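Local coordinates for abhydrolase domain-containing protein (Exiguobacterium antarcticum, PDB 5H3H) that is an esterase of the alpha/beta hydrolase fold that probably also acts as a perhydrolase, handling peracids, at residues N34-Y39 against L93-G98; D211-H216 against V263-S268; F243-H248 against L252-K257; H248-F251 against K257-E260. One frame throughout, in Å; residues are numbered along the deposited sequence.

Contact 1: N34-Y39 against L93-G98. With F50 (ethaneperoxoic acid), chain D.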
loop_
_atom_site.group_PDB
_atom_site.type_symbol
_atom_site.label_atom_id
_atom_site.label_comp_id
_atom_site.label_asym_id
_atom_site.label_seq_id
_atom_site.Cartn_x
_atom_site.Cartn_y
_atom_site.Cartn_z
ATOM N N ASN B 34 13.454 11.738 -18.864
ATOM C CA ASN B 34 13.399 12.837 -17.870
ATOM C C ASN B 34 13.797 14.200 -18.396
ATOM O O ASN B 34 13.357 15.233 -17.860
ATOM C CB ASN B 34 14.222 12.481 -16.594
ATOM C CG ASN B 34 15.651 12.949 -16.656
ATOM O OD1 ASN B 34 16.574 12.273 -17.231
ATOM N ND2 ASN B 34 15.887 14.103 -16.065
ATOM N N ASN B 35 14.642 14.244 -19.427
ATOM C CA ASN B 35 15.026 15.498 -20.045
ATOM C C ASN B 35 13.853 16.298 -20.609
ATOM O O ASN B 35 13.985 17.478 -20.767
ATOM C CB ASN B 35 16.118 15.354 -21.155
ATOM C CG ASN B 35 17.464 14.959 -20.607
ATOM O OD1 ASN B 35 17.899 15.470 -19.588
ATOM N ND2 ASN B 35 18.147 14.038 -21.293
ATOM N N MET B 36 12.708 15.696 -20.870
ATOM C CA MET B 36 11.561 16.525 -21.333
ATOM C C MET B 36 11.136 17.574 -20.279
ATOM O O MET B 36 10.402 18.473 -20.605
ATOM C CB MET B 36 10.340 15.691 -21.681
ATOM C CG MET B 36 9.706 15.035 -20.506
ATOM S SD MET B 36 8.319 13.965 -20.888
ATOM C CE MET B 36 7.105 14.711 -19.851
ATOM N N PHE B 37 11.570 17.424 -19.026
ATOM C CA PHE B 37 11.170 18.337 -17.950
ATOM C C PHE B 37 12.164 19.485 -17.766
ATOM O O PHE B 37 12.065 20.243 -16.770
ATOM C CB PHE B 37 11.059 17.569 -16.618
ATOM C CG PHE B 37 9.948 16.569 -16.572
ATOM C CD1 PHE B 37 8.620 16.979 -16.721
ATOM C CD2 PHE B 37 10.210 15.214 -16.380
ATOM C CE1 PHE B 37 7.585 16.057 -16.658
ATOM C CE2 PHE B 37 9.192 14.284 -16.333
ATOM C CZ PHE B 37 7.843 14.719 -16.449
ATOM N N GLU B 38 13.128 19.637 -18.668
ATOM C CA GLU B 38 14.219 20.582 -18.414
ATOM C C GLU B 38 13.791 22.009 -18.006
ATOM O O GLU B 38 14.389 22.565 -17.098
ATOM C CB GLU B 38 15.237 20.611 -19.565
ATOM C CG GLU B 38 15.057 21.662 -20.659
ATOM C CD GLU B 38 16.203 21.622 -21.689
ATOM O OE1 GLU B 38 16.841 20.536 -21.860
ATOM O OE2 GLU B 38 16.508 22.668 -22.286
ATOM N N TYR B 39 12.781 22.575 -18.707
ATOM C CA TYR B 39 12.253 23.930 -18.435
ATOM C C TYR B 39 11.660 24.077 -17.012
ATOM O O TYR B 39 11.775 25.133 -16.398
ATOM C CB TYR B 39 11.265 24.390 -19.555
ATOM C CG TYR B 39 11.979 24.463 -20.866
ATOM C CD1 TYR B 39 12.871 25.491 -21.114
ATOM C CD2 TYR B 39 11.935 23.383 -21.774
ATOM C CE1 TYR B 39 13.654 25.505 -22.262
ATOM C CE2 TYR B 39 12.704 23.397 -22.916
ATOM C CZ TYR B 39 13.567 24.466 -23.159
ATOM O OH TYR B 39 14.361 24.509 -24.301
ATOM N N LEU B 93 5.280 13.845 -9.494
ATOM C CA LEU B 93 4.575 14.279 -10.727
ATOM C C LEU B 93 4.685 13.204 -11.807
ATOM O O LEU B 93 5.781 12.769 -12.139
ATOM C CB LEU B 93 5.085 15.605 -11.231
ATOM C CG LEU B 93 4.623 16.156 -12.595
ATOM C CD1 LEU B 93 3.200 15.861 -12.989
ATOM C CD2 LEU B 93 4.867 17.669 -12.722
ATOM N N GLY B 94 3.540 12.800 -12.358
ATOM C CA GLY B 94 3.554 11.928 -13.478
ATOM C C GLY B 94 2.941 12.604 -14.684
ATOM O O GLY B 94 1.841 13.136 -14.573
ATOM N N PHE B 95 3.656 12.588 -15.790
ATOM C CA PHE B 95 3.145 13.139 -17.072
ATOM C C PHE B 95 2.789 11.960 -17.958
ATOM O O PHE B 95 3.613 11.072 -18.197
ATOM C CB PHE B 95 4.163 14.004 -17.739
ATOM C CG PHE B 95 3.706 14.514 -19.115
ATOM C CD1 PHE B 95 2.955 15.687 -19.219
ATOM C CD2 PHE B 95 4.000 13.791 -20.288
ATOM C CE1 PHE B 95 2.574 16.180 -20.476
ATOM C CE2 PHE B 95 3.552 14.253 -21.541
ATOM C CZ PHE B 95 2.826 15.424 -21.613
ATOM N N SER B 96 1.545 11.936 -18.419
ATOM C CA SER B 96 1.070 10.959 -19.346
ATOM C C SER B 96 1.232 9.520 -18.822
ATOM O O SER B 96 0.616 9.218 -17.803
ATOM C CB SER B 96 1.682 11.244 -20.722
ATOM O OG SER B 96 0.831 10.718 -21.699
ATOM N N MET B 97 1.985 8.655 -19.478
ATOM C CA MET B 97 2.198 7.306 -18.928
ATOM C C MET B 97 2.726 7.356 -17.477
ATOM O O MET B 97 2.401 6.484 -16.668
ATOM C CB MET B 97 3.176 6.525 -19.798
ATOM C CG MET B 97 3.254 5.031 -19.456
ATOM S SD MET B 97 4.334 4.131 -20.569
ATOM C CE MET B 97 5.918 4.945 -20.279
ATOM N N GLY B 98 3.487 8.404 -17.195
ATOM C CA GLY B 98 4.016 8.746 -15.865
ATOM C C GLY B 98 2.961 8.928 -14.809
ATOM O O GLY B 98 3.115 8.446 -13.662
HETATM C C F50 D . 2.077 9.197 -23.212
HETATM O OX1 F50 D . 3.677 11.153 -23.627
HETATM O O F50 D . 2.710 8.715 -22.296
HETATM O OXT F50 D . 2.358 10.600 -23.560
HETATM C CH3 F50 D . 1.047 8.381 -23.942
#
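Met36 and Phe37, neighbours on a 3-10 turn, both press on Phe95 at the end of strand 90-95, and all three are buried. The terminal methyl of Met36 makes the tightest of the apolar contacts, with CE 3.3 Å from CD2 of Phe95; the approach is oblique to the ring. Beside it, the ring of Phe37 offers its edge: CZ lies 4.0 Å from Phe95 CB. A flexible thioether next to a rigid ring suits this place, because the methionine can bend at its last torsion and lay its methyl against the phenylalanine. The same chain also covers Phe37, whose ring centre has Met36 CG above one face.

The sulfur adds a Met-aromatic interaction: Met36 SD stands 5.2 Å from the centroid of the Phe95 ring, 42° off its normal. Phe95 turns CG opposite its own backbone N (chi1 176°), which carries the ring towards the bound ethaneperoxoic acid, whose OX1 lies at its edge.

The polar contacts with the ligand come from residues 93-98. Met97 N donates to atom O of the ligand over 2.9 Å, and Trp30 N also bonds to this ligand, a pairing consistent with an oxyanion hole. Gly98 N reaches back to Phe95 O at 2.9 Å, closing a sharp turn. A side chain at Gly94 would run into Gly98 O, and one at Gly98 into Phe95 O. With Ser96 at positive phi (58°), Gly94, Ser96 and Gly98 fit the GxSxG nucleophile elbow of alpha/beta hydrolases.

Contact 2: D211-H216 against V263-S268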
loop_
_atom_site.group_PDB
_atom_site.type_symbol
_atom_site.label_atom_id
_atom_site.label_comp_id
_atom_site.label_asym_id
_atom_site.label_seq_id
_atom_site.Cartn_x
_atom_site.Cartn_y
_atom_site.Cartn_z
ATOM N N ASP B 211 -3.049 14.232 -1.283
ATOM C CA ASP B 211 -3.351 15.511 -1.943
ATOM C C ASP B 211 -2.940 15.489 -3.399
ATOM O O ASP B 211 -1.764 15.312 -3.683
ATOM C CB ASP B 211 -2.568 16.647 -1.286
ATOM C CG ASP B 211 -3.156 17.092 0.088
ATOM O OD1 ASP B 211 -4.161 16.532 0.586
ATOM O OD2 ASP B 211 -2.581 18.034 0.669
ATOM N N THR B 212 -3.910 15.690 -4.298
ATOM C CA THR B 212 -3.650 15.664 -5.741
ATOM C C THR B 212 -3.983 16.971 -6.497
ATOM O O THR B 212 -4.985 17.672 -6.193
ATOM C CB THR B 212 -4.330 14.437 -6.350
ATOM O OG1 THR B 212 -3.981 13.297 -5.518
ATOM C CG2 THR B 212 -3.864 14.192 -7.817
ATOM N N LEU B 213 -3.097 17.307 -7.446
ATOM C CA LEU B 213 -3.352 18.308 -8.478
ATOM C C LEU B 213 -3.331 17.663 -9.859
ATOM O O LEU B 213 -2.328 17.020 -10.210
ATOM C CB LEU B 213 -2.271 19.356 -8.453
ATOM C CG LEU B 213 -2.358 20.395 -9.573
ATOM C CD1 LEU B 213 -3.669 21.163 -9.394
ATOM C CD2 LEU B 213 -1.154 21.321 -9.571
ATOM N N ILE B 214 -4.403 17.906 -10.651
ATOM C CA ILE B 214 -4.524 17.442 -12.016
ATOM C C ILE B 214 -4.288 18.667 -12.902
ATOM O O ILE B 214 -4.984 19.665 -12.760
ATOM C CB ILE B 214 -5.947 16.862 -12.339
ATOM C CG1 ILE B 214 -6.448 15.863 -11.276
ATOM C CG2 ILE B 214 -6.002 16.257 -13.753
ATOM C CD1 ILE B 214 -5.486 14.750 -11.013
ATOM N N MET B 215 -3.334 18.547 -13.816
ATOM C CA MET B 215 -2.993 19.576 -14.785
ATOM C C MET B 215 -3.306 18.916 -16.135
ATOM O O MET B 215 -2.805 17.789 -16.396
ATOM C CB MET B 215 -1.480 19.937 -14.667
ATOM C CG MET B 215 -1.163 20.999 -13.631
ATOM S SD MET B 215 0.514 21.736 -13.621
ATOM C CE MET B 215 1.161 20.421 -12.729
ATOM N N HIS B 216 -4.130 19.554 -17.003
ATOM C CA HIS B 216 -4.420 18.908 -18.283
ATOM C C HIS B 216 -4.819 19.948 -19.353
ATOM O O HIS B 216 -5.520 20.924 -19.041
ATOM C CB HIS B 216 -5.540 17.916 -18.090
ATOM C CG HIS B 216 -5.457 16.717 -18.955
ATOM N ND1 HIS B 216 -5.230 15.474 -18.433
ATOM C CD2 HIS B 216 -5.661 16.546 -20.280
ATOM C CE1 HIS B 216 -5.272 14.577 -19.410
ATOM N NE2 HIS B 216 -5.522 15.213 -20.543
ATOM N N VAL B 263 5.480 24.796 -9.383
ATOM C CA VAL B 263 6.297 25.356 -8.342
ATOM C C VAL B 263 5.502 25.781 -7.133
ATOM O O VAL B 263 5.928 25.543 -6.011
ATOM C CB VAL B 263 7.100 26.566 -8.883
ATOM C CG1 VAL B 263 7.680 27.410 -7.748
ATOM C CG2 VAL B 263 8.200 26.050 -9.830
ATOM N N SER B 264 4.403 26.487 -7.388
ATOM C CA SER B 264 3.498 26.894 -6.338
ATOM C C SER B 264 2.959 25.718 -5.551
ATOM O O SER B 264 2.911 25.787 -4.344
ATOM C CB SER B 264 2.309 27.667 -6.932
ATOM O OG SER B 264 2.726 28.859 -7.565
ATOM N N TYR B 265 2.518 24.662 -6.237
ATOM C CA TYR B 265 2.027 23.467 -5.574
ATOM C C TYR B 265 3.116 22.711 -4.786
ATOM O O TYR B 265 2.840 22.211 -3.696
ATOM C CB TYR B 265 1.369 22.535 -6.581
ATOM C CG TYR B 265 0.457 21.483 -6.017
ATOM C CD1 TYR B 265 -0.764 21.827 -5.388
ATOM C CD2 TYR B 265 0.780 20.148 -6.108
ATOM C CE1 TYR B 265 -1.607 20.844 -4.894
ATOM C CE2 TYR B 265 -0.041 19.166 -5.600
ATOM C CZ TYR B 265 -1.252 19.496 -4.998
ATOM O OH TYR B 265 -2.065 18.472 -4.489
ATOM N N VAL B 266 4.334 22.629 -5.320
ATOM C CA VAL B 266 5.449 22.065 -4.526
ATOM C C VAL B 266 5.653 22.873 -3.237
ATOM O O VAL B 266 5.793 22.272 -2.175
ATOM C CB VAL B 266 6.798 21.822 -5.288
ATOM C CG1 VAL B 266 6.573 21.186 -6.660
ATOM C CG2 VAL B 266 7.669 23.051 -5.394
ATOM N N LYS B 267 5.610 24.213 -3.351
ATOM C CA LYS B 267 5.639 25.135 -2.173
ATOM C C LYS B 267 4.474 24.934 -1.172
ATOM O O LYS B 267 4.706 24.925 0.029
ATOM C CB LYS B 267 5.721 26.623 -2.625
ATOM C CG LYS B 267 7.100 27.076 -3.118
ATOM C CD LYS B 267 7.033 28.380 -3.905
ATOM C CE LYS B 267 8.384 29.061 -4.062
ATOM N NZ LYS B 267 8.799 29.899 -2.869
ATOM N N SER B 268 3.229 24.780 -1.660
ATOM C CA SER B 268 2.096 24.443 -0.802
ATOM C C SER B 268 0.940 23.705 -1.481
ATOM O O SER B 268 0.488 24.099 -2.555
ATOM C CB SER B 268 1.508 25.706 -0.197
ATOM O OG SER B 268 0.140 25.515 0.135
#
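Leu213 and Tyr265 face each other where strand 211-216 and residues 263-267, at the end of helix 255-267, run antiparallel, their short axes at 177° and 10.7 Å apart. The two CA atoms, Leu213 CA and Tyr265 CA, are 8.0 Å apart, a spacing that one aromatic side chain laid across it can fill. The strand is an inner one: Leu213 pairs through its backbone with Leu117 and Leu119 of strand 114-120, and the helix covers one side of the sheet.

Tyr265 brings more than half of the area buried here. Its CG lies opposite the backbone N (chi1 -162°), which sends the ring down from the helix to the strand. Leu213 lies over one face of that ring in a CH-pi contact, with CB 3.7 Å from the centroid and displaced toward the rim, nearest to CZ and CE2. The two side chains run alongside one another, pointing opposite ways, and Leu213 CD2 continues the cover back toward Tyr265 CG, 3.9 Å away.

The phenol oxygen rests on the strand backbone, with Tyr265 OH 3.2 Å from Thr212 C, while Asp211 CB stands beside it; the carboxylate of Asp211 turns to Ser269. Lys116 makes a cation-pi contact with the Tyr265 ring and bonds to Tyr265 O. A leucine in place of the tyrosine would probably leave the Leu213 CB without its aromatic face and Lys116 without its pi partner, opening a gap above the strand. The chemistry is thus chiefly dispersive, a ring face meeting aliphatic carbon, with the one hydroxyl lying close against the strand's backbone.

Contact 3: F243-H248 against L252-K257. With F50 (ethaneperoxoic acid), chain D.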
loop_
_atom_site.group_PDB
_atom_site.type_symbol
_atom_site.label_atom_id
_atom_site.label_comp_id
_atom_site.label_asym_id
_atom_site.label_seq_id
_atom_site.Cartn_x
_atom_site.Cartn_y
_atom_site.Cartn_z
ATOM N N PHE B 243 -5.495 23.771 -18.736
ATOM C CA PHE B 243 -4.600 24.512 -19.562
ATOM C C PHE B 243 -5.349 24.778 -20.858
ATOM O O PHE B 243 -5.496 23.899 -21.690
ATOM C CB PHE B 243 -3.258 23.770 -19.690
ATOM C CG PHE B 243 -2.416 23.925 -18.442
ATOM C CD1 PHE B 243 -2.780 23.286 -17.267
ATOM C CD2 PHE B 243 -1.361 24.783 -18.411
ATOM C CE1 PHE B 243 -2.062 23.466 -16.087
ATOM C CE2 PHE B 243 -0.645 24.986 -17.239
ATOM C CZ PHE B 243 -0.985 24.295 -16.081
ATOM N N GLU B 244 -5.817 26.015 -21.013
ATOM C CA GLU B 244 -6.786 26.351 -22.080
ATOM C C GLU B 244 -6.138 26.365 -23.424
ATOM O O GLU B 244 -6.798 26.138 -24.445
ATOM C CB GLU B 244 -7.432 27.747 -21.866
ATOM C CG GLU B 244 -8.051 27.972 -20.476
ATOM C CD GLU B 244 -9.447 27.367 -20.296
ATOM O OE1 GLU B 244 -9.901 26.466 -21.079
ATOM O OE2 GLU B 244 -10.102 27.821 -19.338
ATOM N N GLU B 245 -4.841 26.658 -23.439
ATOM C CA GLU B 245 -4.141 26.915 -24.650
ATOM C C GLU B 245 -3.199 25.739 -25.006
ATOM O O GLU B 245 -2.410 25.851 -25.938
ATOM C CB GLU B 245 -3.366 28.254 -24.505
ATOM C CG GLU B 245 -4.229 29.486 -24.177
ATOM C CD GLU B 245 -3.447 30.695 -23.655
ATOM O OE1 GLU B 245 -2.263 30.871 -24.024
ATOM O OE2 GLU B 245 -4.027 31.532 -22.896
ATOM N N SER B 246 -3.346 24.582 -24.348
ATOM C CA SER B 246 -2.376 23.509 -24.477
ATOM C C SER B 246 -2.973 22.238 -24.980
ATOM O O SER B 246 -4.097 21.893 -24.646
ATOM C CB SER B 246 -1.728 23.187 -23.114
ATOM O OG SER B 246 -1.069 24.328 -22.628
ATOM N N GLY B 247 -2.168 21.528 -25.741
ATOM C CA GLY B 247 -2.402 20.167 -26.065
ATOM C C GLY B 247 -1.789 19.302 -24.968
ATOM O O GLY B 247 -1.734 19.658 -23.763
ATOM N N HIS B 248 -1.295 18.178 -25.411
ATOM C CA HIS B 248 -0.682 17.202 -24.517
ATOM C C HIS B 248 0.555 17.823 -23.881
ATOM O O HIS B 248 0.649 17.900 -22.662
ATOM C CB HIS B 248 -0.339 15.995 -25.318
ATOM C CG HIS B 248 0.050 14.808 -24.506
ATOM N ND1 HIS B 248 -0.662 14.413 -23.401
ATOM C CD2 HIS B 248 1.017 13.880 -24.689
ATOM C CE1 HIS B 248 -0.141 13.300 -22.921
ATOM N NE2 HIS B 248 0.856 12.926 -23.704
ATOM N N LEU B 252 5.602 22.792 -22.845
ATOM C CA LEU B 252 5.998 23.783 -23.822
ATOM C C LEU B 252 4.869 24.681 -24.367
ATOM O O LEU B 252 5.118 25.844 -24.673
ATOM C CB LEU B 252 6.629 23.079 -25.016
ATOM C CG LEU B 252 7.830 22.173 -24.827
ATOM C CD1 LEU B 252 8.254 21.691 -26.209
ATOM C CD2 LEU B 252 8.972 22.882 -24.122
ATOM N N ASP B 253 3.657 24.151 -24.564
ATOM C CA ASP B 253 2.538 24.965 -25.061
ATOM C C ASP B 253 2.259 26.174 -24.112
ATOM O O ASP B 253 2.016 27.281 -24.610
ATOM C CB ASP B 253 1.229 24.138 -25.230
ATOM C CG ASP B 253 1.169 23.297 -26.511
ATOM O OD1 ASP B 253 1.847 23.577 -27.511
ATOM O OD2 ASP B 253 0.354 22.361 -26.545
ATOM N N GLU B 254 2.318 25.951 -22.788
ATOM C CA GLU B 254 2.128 26.980 -21.739
ATOM C C GLU B 254 3.215 26.826 -20.699
ATOM O O GLU B 254 2.975 26.681 -19.516
ATOM C CB GLU B 254 0.719 26.919 -21.072
ATOM C CG GLU B 254 -0.437 27.451 -21.967
ATOM C CD GLU B 254 -1.873 27.331 -21.367
ATOM O OE1 GLU B 254 -2.634 26.364 -21.736
ATOM O OE2 GLU B 254 -2.244 28.181 -20.520
ATOM N N ARG B 255 4.436 26.879 -21.193
ATOM C CA ARG B 255 5.595 26.676 -20.388
ATOM C C ARG B 255 5.568 27.398 -19.048
ATOM O O ARG B 255 5.746 26.779 -18.000
ATOM C CB ARG B 255 6.861 27.070 -21.143
ATOM C CG ARG B 255 8.084 26.508 -20.406
ATOM C CD ARG B 255 9.333 27.348 -20.299
ATOM N NE ARG B 255 9.097 28.760 -19.990
ATOM C CZ ARG B 255 8.986 29.681 -20.925
ATOM N NH1 ARG B 255 9.045 29.328 -22.204
ATOM N NH2 ARG B 255 8.752 30.941 -20.589
ATOM N N GLU B 256 5.415 28.716 -19.099
ATOM C CA GLU B 256 5.426 29.543 -17.904
ATOM C C GLU B 256 4.329 29.206 -16.907
ATOM O O GLU B 256 4.605 29.038 -15.678
ATOM C CB GLU B 256 5.357 31.016 -18.305
ATOM C CG GLU B 256 5.957 31.952 -17.273
ATOM C CD GLU B 256 7.454 32.132 -17.450
ATOM O OE1 GLU B 256 8.126 31.202 -17.958
ATOM O OE2 GLU B 256 7.979 33.206 -17.071
ATOM N N LYS B 257 3.097 29.038 -17.405
ATOM C CA LYS B 257 1.986 28.676 -16.525
ATOM C C LYS B 257 2.177 27.262 -15.912
ATOM O O LYS B 257 1.985 27.016 -14.698
ATOM C CB LYS B 257 0.665 28.773 -17.272
ATOM C CG LYS B 257 -0.536 28.636 -16.349
ATOM C CD LYS B 257 -1.820 28.514 -17.162
ATOM C CE LYS B 257 -2.936 27.973 -16.318
ATOM N NZ LYS B 257 -4.195 27.839 -17.109
HETATM C C F50 D . 2.077 9.197 -23.212
HETATM O OX1 F50 D . 3.677 11.153 -23.627
HETATM O O F50 D . 2.710 8.715 -22.296
HETATM O OXT F50 D . 2.358 10.600 -23.560
HETATM C CH3 F50 D . 1.047 8.381 -23.942
#
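Glu254 and Ser246 meet in the tight part of this contact, where Glu254 OE1 is held by two donors. Ser246 OG gives its proton over 2.7 Å, arriving on the anti side of the carboxylate, and Glu245 N donates over 2.8 Å from well above the carboxylate plane. They come from opposite faces of that plane, so the buried oxygen is clasped and its group kept from turning. Glutamate suits the place because its chain, extended beyond CG, reaches into the type I turn from Phe243 to Ser246 and offers an acceptor there.

One residue earlier, Asp253 takes Gly247 N on OD2 at 2.8 Å, in a nearly straight bond (163°). The same oxygen also receives Ala166 N, while OD1 goes to His169, so this buried carboxylate is well supplied with donors.

Towards solvent the fit is looser. Lys257 stretches all its torsions near 180° and lies over one face of Phe243: NZ is 4.5 Å from the ring centroid, a cation-pi contact, with CE also above the ring. The ammonium bonds to Val242 O and makes a long salt bridge to Glu254 OE2 (3.9 Å). Exposed Glu245 stacks its carboxylate almost parallel to that of Glu254, with OE1 4.4 Å from OE2; this crowding of like charge is probably eased by the lysine.

The turn follows strand 239-243, the final strand of the sheet, and leads through Gly247 into His248. Such a loop after the last strand is where alpha/beta hydrolases carry their catalytic histidine.

Contact 4: H248-F251 against K257-E260. With F50 (ethaneperoxoic acid), chain D.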
loop_
_atom_site.group_PDB
_atom_site.type_symbol
_atom_site.label_atom_id
_atom_site.label_comp_id
_atom_site.label_asym_id
_atom_site.label_seq_id
_atom_site.Cartn_x
_atom_site.Cartn_y
_atom_site.Cartn_z
ATOM N N HIS B 248 -1.295 18.178 -25.411
ATOM C CA HIS B 248 -0.682 17.202 -24.517
ATOM C C HIS B 248 0.555 17.823 -23.881
ATOM O O HIS B 248 0.649 17.900 -22.662
ATOM C CB HIS B 248 -0.339 15.995 -25.318
ATOM C CG HIS B 248 0.050 14.808 -24.506
ATOM N ND1 HIS B 248 -0.662 14.413 -23.401
ATOM C CD2 HIS B 248 1.017 13.880 -24.689
ATOM C CE1 HIS B 248 -0.141 13.300 -22.921
ATOM N NE2 HIS B 248 0.856 12.926 -23.704
ATOM N N GLY B 249 1.389 18.414 -24.702
ATOM C CA GLY B 249 2.648 18.966 -24.240
ATOM C C GLY B 249 2.535 20.303 -23.597
ATOM O O GLY B 249 3.144 21.248 -24.067
ATOM N N MET B 250 1.790 20.411 -22.479
ATOM C CA MET B 250 1.671 21.721 -21.839
ATOM C C MET B 250 2.972 22.315 -21.377
ATOM O O MET B 250 3.094 23.532 -21.207
ATOM C CB MET B 250 0.670 21.751 -20.717
ATOM C CG MET B 250 0.740 20.706 -19.645
ATOM S SD MET B 250 -0.951 20.311 -19.022
ATOM C CE MET B 250 -0.531 18.592 -18.924
ATOM N N PHE B 251 3.936 21.441 -21.111
ATOM C CA PHE B 251 5.227 21.889 -20.578
ATOM C C PHE B 251 5.988 22.793 -21.558
ATOM O O PHE B 251 6.900 23.505 -21.131
ATOM C CB PHE B 251 6.029 20.695 -20.113
ATOM C CG PHE B 251 6.315 19.712 -21.193
ATOM C CD1 PHE B 251 7.417 19.871 -22.013
ATOM C CD2 PHE B 251 5.503 18.599 -21.352
ATOM C CE1 PHE B 251 7.700 18.960 -23.051
ATOM C CE2 PHE B 251 5.767 17.703 -22.378
ATOM C CZ PHE B 251 6.880 17.863 -23.192
ATOM N N LYS B 257 3.097 29.038 -17.405
ATOM C CA LYS B 257 1.986 28.676 -16.525
ATOM C C LYS B 257 2.177 27.262 -15.912
ATOM O O LYS B 257 1.985 27.016 -14.698
ATOM C CB LYS B 257 0.665 28.773 -17.272
ATOM C CG LYS B 257 -0.536 28.636 -16.349
ATOM C CD LYS B 257 -1.820 28.514 -17.162
ATOM C CE LYS B 257 -2.936 27.973 -16.318
ATOM N NZ LYS B 257 -4.195 27.839 -17.109
ATOM N N PHE B 258 2.594 26.334 -16.751
ATOM C CA PHE B 258 2.832 24.972 -16.271
ATOM C C PHE B 258 3.890 25.002 -15.169
ATOM O O PHE B 258 3.641 24.476 -14.082
ATOM C CB PHE B 258 3.246 24.047 -17.425
ATOM C CG PHE B 258 3.392 22.609 -17.006
ATOM C CD1 PHE B 258 2.309 21.772 -16.953
ATOM C CD2 PHE B 258 4.612 22.103 -16.651
ATOM C CE1 PHE B 258 2.420 20.458 -16.542
ATOM C CE2 PHE B 258 4.730 20.792 -16.268
ATOM C CZ PHE B 258 3.638 19.970 -16.207
ATOM N N THR B 259 5.052 25.619 -15.443
ATOM C CA THR B 259 6.132 25.706 -14.455
ATOM C C THR B 259 5.729 26.426 -13.176
ATOM O O THR B 259 5.965 25.965 -12.092
ATOM C CB THR B 259 7.467 26.318 -15.036
ATOM O OG1 THR B 259 7.230 27.563 -15.713
ATOM C CG2 THR B 259 8.009 25.486 -16.037
ATOM N N GLU B 260 5.084 27.563 -13.280
ATOM C CA GLU B 260 4.821 28.299 -12.073
ATOM C C GLU B 260 3.639 27.719 -11.247
ATOM O O GLU B 260 3.678 27.780 -10.057
ATOM C CB GLU B 260 4.722 29.792 -12.402
ATOM C CG GLU B 260 6.026 30.383 -12.975
ATOM C CD GLU B 260 7.247 30.348 -12.026
ATOM O OE1 GLU B 260 8.373 30.122 -12.522
ATOM O OE2 GLU B 260 7.111 30.572 -10.804
HETATM C C F50 D . 2.077 9.197 -23.212
HETATM O OX1 F50 D . 3.677 11.153 -23.627
HETATM O O F50 D . 2.710 8.715 -22.296
HETATM O OXT F50 D . 2.358 10.600 -23.560
HETATM C CH3 F50 D . 1.047 8.381 -23.942
#
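His248 NE2 donates to OXT of the bound ethaneperoxoic acid over 2.8 Å in an almost perfectly straight bond (175°), the acceptor lying at the edge of the imidazole and in its plane. On the other side of the ring, ND1 is bonded to Asp220 OD2, which holds the imidazole in orientation. With Ser96 nearby, this geometry fits the Ser-His-Asp triad of the alpha/beta hydrolase fold. Directly after the histidine the chain folds tightly: Met250 N returns to His248 O at 2.8 Å around Gly249, the centre of an inverse gamma turn, and helix 250-253 begins.

The first two residues of that short helix rest on Phe258 of helix 255-267, and every residue in this packing is buried. Met250 crosses the ring at about a right angle, its CG 3.3 Å from Phe258 CD1. Its bent chain brings SD to 5.2 Å from the Phe258 centroid, 69° off the normal, an oblique Met-aromatic contact. Phe251 lies over one face of the ring, toward the CD2 side, with CB 4.0 Å from Phe258 CD2. With chi1 at 60° its CG is wedged between the two backbone branches, and the ring leads off to meet Phe95 of the ligand pocket edge-to-face.

A broad flat ring suits Phe258's place, since it serves both neighbours. With an alanine here, Met250 would probably be set free to turn and a gap would open beneath Phe251 CB. Gln40 and Ala120 also touch Phe258, one from helix 38-46 and the other from the sheet.

Contacts 1, 3 and 4 converge on the ethaneperoxoic acid: contact 1 supplies the elbow segment, while contacts 3 and 4 share His248 and have centres only about 5 Å apart. The two sides of the site approach where Ser96 OG of contact 1 lies 3.0 Å from His248 NE2, and Phe95 CZ lies 3.8 Å from Phe251 CE2. Contact 2 does not touch the ligand; its nearest atoms are about 5 Å from those of contact 1, with centres about 14 Å apart. It shares helix 255-267 with contacts 3 and 4, which nest in the chain segment it closes, and the central sheet with contact 1. Met215 SD packs 3.7 Å from Phe258 CE1.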